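Local coordinates for protein RmpD (Hexulose-6-phosphate synthase) (Streptococcus mutans, PDB 3EXR) that adopts an eight-stranded TIM-barrel fold and belongs to the orotidine 5'-phosphate decarboxylase/HUMPS family, at residues V25-G28 with N29-V33; F193-G196 with R197-E201. One frame throughout, in Å; residues are numbered along the deposited sequence.

Contact 1 (V25-G28 with N29-V33); sequences VSVG and NEVDV
V27 O receives the backbone N-H of E30, with 2.9 Å between V27 O and E30 N, as the chain turns out of helix 17-27 toward strand 33-36. The N-H arrives from above the carbonyl plane, 39° out of it, and the bond is moderately bent. One residue on, V31 N reaches G28 O at 3.4 Å in a weak bond. Around the same V27 carbonyl gather carbons of the following turn: E30 CB and V31 CG1 each lie 3.5 Å from V27 O. With chi1 of -53°, V31 CG1 stands beside its own backbone N, where it also meets V27 CG2 at 4.1 Å, the two valines crossing at a slant. N29 N turns instead to water, which bridges it to V25 O: the water oxygen is 2.9 Å from N29 N. Farther out, V27 touches V10 and V31 touches L8, both of strand 7-12, while the bent chain of E30 carries its carboxylate away from the turn to a salt bridge with R210. In effect, backbone bonds and water share the peptide groups of the turn, the valines pack against the barrel, and the glutamate ties the turn to helix 205-220.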
# COMPACT_ATOMS: atom_id res chain seq x y z
N VAL A 25 -8.27 -22.57 1.65
CA VAL A 25 -8.48 -24.02 1.57
C VAL A 25 -9.91 -24.35 1.14
O VAL A 25 -10.13 -25.32 0.42
CB VAL A 25 -8.07 -24.72 2.89
CG1 VAL A 25 -8.49 -26.21 2.90
CG2 VAL A 25 -6.57 -24.61 3.09
N SER A 26 -10.88 -23.54 1.57
CA SER A 26 -12.29 -23.79 1.24
C SER A 26 -12.63 -23.68 -0.24
O SER A 26 -13.56 -24.33 -0.70
CB SER A 26 -13.23 -22.88 2.05
OG SER A 26 -13.21 -21.53 1.60
N VAL A 27 -11.92 -22.80 -0.97
CA VAL A 27 -12.23 -22.52 -2.38
C VAL A 27 -11.10 -22.81 -3.37
O VAL A 27 -11.33 -22.80 -4.59
CB VAL A 27 -12.71 -21.06 -2.62
CG1 VAL A 27 -13.94 -20.73 -1.83
CG2 VAL A 27 -11.63 -20.04 -2.37
N GLY A 28 -9.91 -23.07 -2.87
CA GLY A 28 -8.71 -23.14 -3.70
C GLY A 28 -8.81 -24.01 -4.94
O GLY A 28 -8.42 -23.60 -6.03
N ASN A 29 -9.37 -25.20 -4.80
CA ASN A 29 -9.44 -26.12 -5.91
C ASN A 29 -10.37 -25.64 -7.02
O ASN A 29 -10.27 -26.09 -8.17
CB ASN A 29 -9.89 -27.49 -5.42
CG ASN A 29 -8.79 -28.22 -4.65
OD1 ASN A 29 -7.61 -27.82 -4.66
ND2 ASN A 29 -9.17 -29.32 -4.00
N GLU A 30 -11.27 -24.74 -6.68
CA GLU A 30 -12.30 -24.28 -7.61
C GLU A 30 -11.97 -22.98 -8.32
O GLU A 30 -12.68 -22.60 -9.25
CB GLU A 30 -13.63 -24.14 -6.89
CG GLU A 30 -14.10 -25.41 -6.18
CD GLU A 30 -14.36 -26.58 -7.13
OE1 GLU A 30 -14.77 -26.35 -8.29
OE2 GLU A 30 -14.15 -27.74 -6.70
N VAL A 31 -10.90 -22.30 -7.90
CA VAL A 31 -10.54 -21.01 -8.47
C VAL A 31 -9.27 -21.13 -9.28
O VAL A 31 -8.56 -22.13 -9.18
CB VAL A 31 -10.39 -19.89 -7.37
CG1 VAL A 31 -11.66 -19.85 -6.51
CG2 VAL A 31 -9.16 -20.10 -6.50
N ASP A 32 -9.01 -20.11 -10.10
CA ASP A 32 -7.82 -20.06 -10.94
C ASP A 32 -6.68 -19.27 -10.29
O ASP A 32 -5.51 -19.50 -10.60
CB ASP A 32 -8.18 -19.39 -12.27
CG ASP A 32 -9.32 -20.08 -12.94
OD1 ASP A 32 -9.15 -21.30 -13.20
OD2 ASP A 32 -10.38 -19.47 -13.20
N VAL A 33 -7.05 -18.31 -9.46
CA VAL A 33 -6.05 -17.41 -8.85
C VAL A 33 -6.40 -17.16 -7.37
O VAL A 33 -7.56 -16.93 -7.03
CB VAL A 33 -6.04 -16.02 -9.56
CG1 VAL A 33 -4.92 -15.14 -9.08
CG2 VAL A 33 -6.03 -16.14 -11.09
O HOH W 1 -9.58 -26.27 -2.10
O HOH W 2 -12.18 -26.08 -2.93

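Contact 2 (F193-G196 with R197-E201); sequences FIAG and RGITE
I199 folds back from the short helix 197-200 onto A195, the last residue of strand 192-195, at the point where the eighth strand of the TIM barrel passes into that helix. Its CB lies 3.8 Å from G196 O, beside the carbonyl that its own backbone N-H engages. CG1 stands next to the backbone N, anti to the carbonyl carbon (chi1 -71°), and this turns the longer branch toward the strand, 4.1 Å from A195 CB. The nearly extended second torsion carries CD1 onward to A195 CB at 3.4 Å, tighter than usual for two methyl groups. A209 and F212 of helix 205-220 also touch this isoleucine, which is buried between the strand end and the outer helix.

G196 occupies the N-cap position, and its carbonyl is gripped by two backbone donors. T200 N approaches in the carbonyl plane, 3.0 Å from G196 O, along a nearly straight N-H line. I199 N, at 3.1 Å from G196 O, comes instead from above that plane, 47° out of it, and its bond is more bent. Water joins the strand end to the helix start by accepting from G196 N and, weakly, from G198 N. The backbones of R197 and E201 are joined, E201 N donating to R197 O, whereas a salt bridge between their exposed side chains is doubtful, because the carboxylate oxygen concerned is not securely placed.

The side chain of T200 touches V10 of strand 7-12, and its methyl CG2 lies close to the capping carbonyl, 3.6 Å from G196 O.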
# COMPACT_ATOMS: atom_id res chain seq x y z
N PHE A 193 -12.10 -12.11 -12.95
CA PHE A 193 -13.12 -11.62 -12.01
C PHE A 193 -12.61 -11.93 -10.58
O PHE A 193 -12.32 -13.08 -10.27
CB PHE A 193 -14.46 -12.32 -12.23
CG PHE A 193 -15.15 -11.87 -13.50
CD1 PHE A 193 -15.88 -10.68 -13.53
CD2 PHE A 193 -15.04 -12.61 -14.66
CE1 PHE A 193 -16.51 -10.26 -14.72
CE2 PHE A 193 -15.66 -12.20 -15.84
CZ PHE A 193 -16.39 -11.03 -15.86
N ILE A 194 -12.49 -10.91 -9.73
CA ILE A 194 -11.96 -11.09 -8.37
C ILE A 194 -13.13 -11.07 -7.39
O ILE A 194 -13.75 -10.03 -7.19
CB ILE A 194 -10.98 -9.97 -7.98
CG1 ILE A 194 -9.83 -9.85 -8.99
CG2 ILE A 194 -10.47 -10.21 -6.56
CD1 ILE A 194 -8.97 -8.60 -8.75
N ALA A 195 -13.42 -12.23 -6.80
CA ALA A 195 -14.44 -12.37 -5.79
C ALA A 195 -13.76 -12.46 -4.44
O ALA A 195 -12.55 -12.68 -4.36
CB ALA A 195 -15.30 -13.61 -6.05
N GLY A 196 -14.52 -12.28 -3.38
CA GLY A 196 -14.01 -12.35 -2.02
C GLY A 196 -15.02 -13.03 -1.09
O GLY A 196 -15.29 -14.22 -1.23
N ARG A 197 -15.51 -12.27 -0.12
CA ARG A 197 -16.39 -12.79 0.93
C ARG A 197 -17.71 -13.37 0.42
O ARG A 197 -18.24 -14.30 1.01
CB ARG A 197 -16.63 -11.71 1.98
CG ARG A 197 -15.35 -11.35 2.79
CD ARG A 197 -15.62 -10.22 3.77
NE ARG A 197 -16.10 -10.71 5.06
CZ ARG A 197 -16.83 -9.98 5.91
NH1 ARG A 197 -17.16 -8.72 5.62
NH2 ARG A 197 -17.23 -10.51 7.07
N GLY A 198 -18.21 -12.86 -0.69
CA GLY A 198 -19.40 -13.41 -1.34
C GLY A 198 -19.26 -14.90 -1.59
O GLY A 198 -20.23 -15.66 -1.43
N ILE A 199 -18.07 -15.33 -1.97
CA ILE A 199 -17.81 -16.75 -2.13
C ILE A 199 -17.30 -17.44 -0.86
O ILE A 199 -17.73 -18.54 -0.53
CB ILE A 199 -16.87 -16.99 -3.32
CG1 ILE A 199 -17.62 -16.70 -4.63
CG2 ILE A 199 -16.38 -18.39 -3.34
CD1 ILE A 199 -16.72 -16.72 -5.80
N THR A 200 -16.37 -16.83 -0.14
CA THR A 200 -15.72 -17.55 0.97
C THR A 200 -16.59 -17.63 2.21
O THR A 200 -16.38 -18.49 3.04
CB THR A 200 -14.35 -16.95 1.35
OG1 THR A 200 -14.53 -15.59 1.74
CG2 THR A 200 -13.40 -17.00 0.18
N GLU A 201 -17.59 -16.74 2.32
CA GLU A 201 -18.57 -16.79 3.43
C GLU A 201 -19.86 -17.48 3.05
O GLU A 201 -20.82 -17.47 3.84
CB GLU A 201 -18.89 -15.37 3.92
CG GLU A 201 -17.72 -14.68 4.57
CD GLU A 201 -18.06 -13.29 5.09
OE1 GLU A 201 -19.15 -12.73 4.80
OE2 GLU A 201 -17.22 -12.75 5.81
O HOH W 3 -17.53 -11.43 -3.30

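Contact 1 comes first along the chain, in the turn between helix 17-27 and strand 33-36; contact 2 follows much later, where strand 192-195 gives way to helix 197-200. Their centres are nonetheless only 11 Å apart, because the closed barrel brings strand 192-195 beside strand 7-12, which in turn neighbours strand 33-36. The two touch directly, V27 CG1 lying 3.7 Å from I199 CG2. Strand 7-12 and helix 205-220 serve both: V10 meets V27 and T200, and A209 meets E30 and I199. Apolar packing thus joins helix 17-27 to the short helix that follows the last strand, across the seam where the eight-stranded barrel closes.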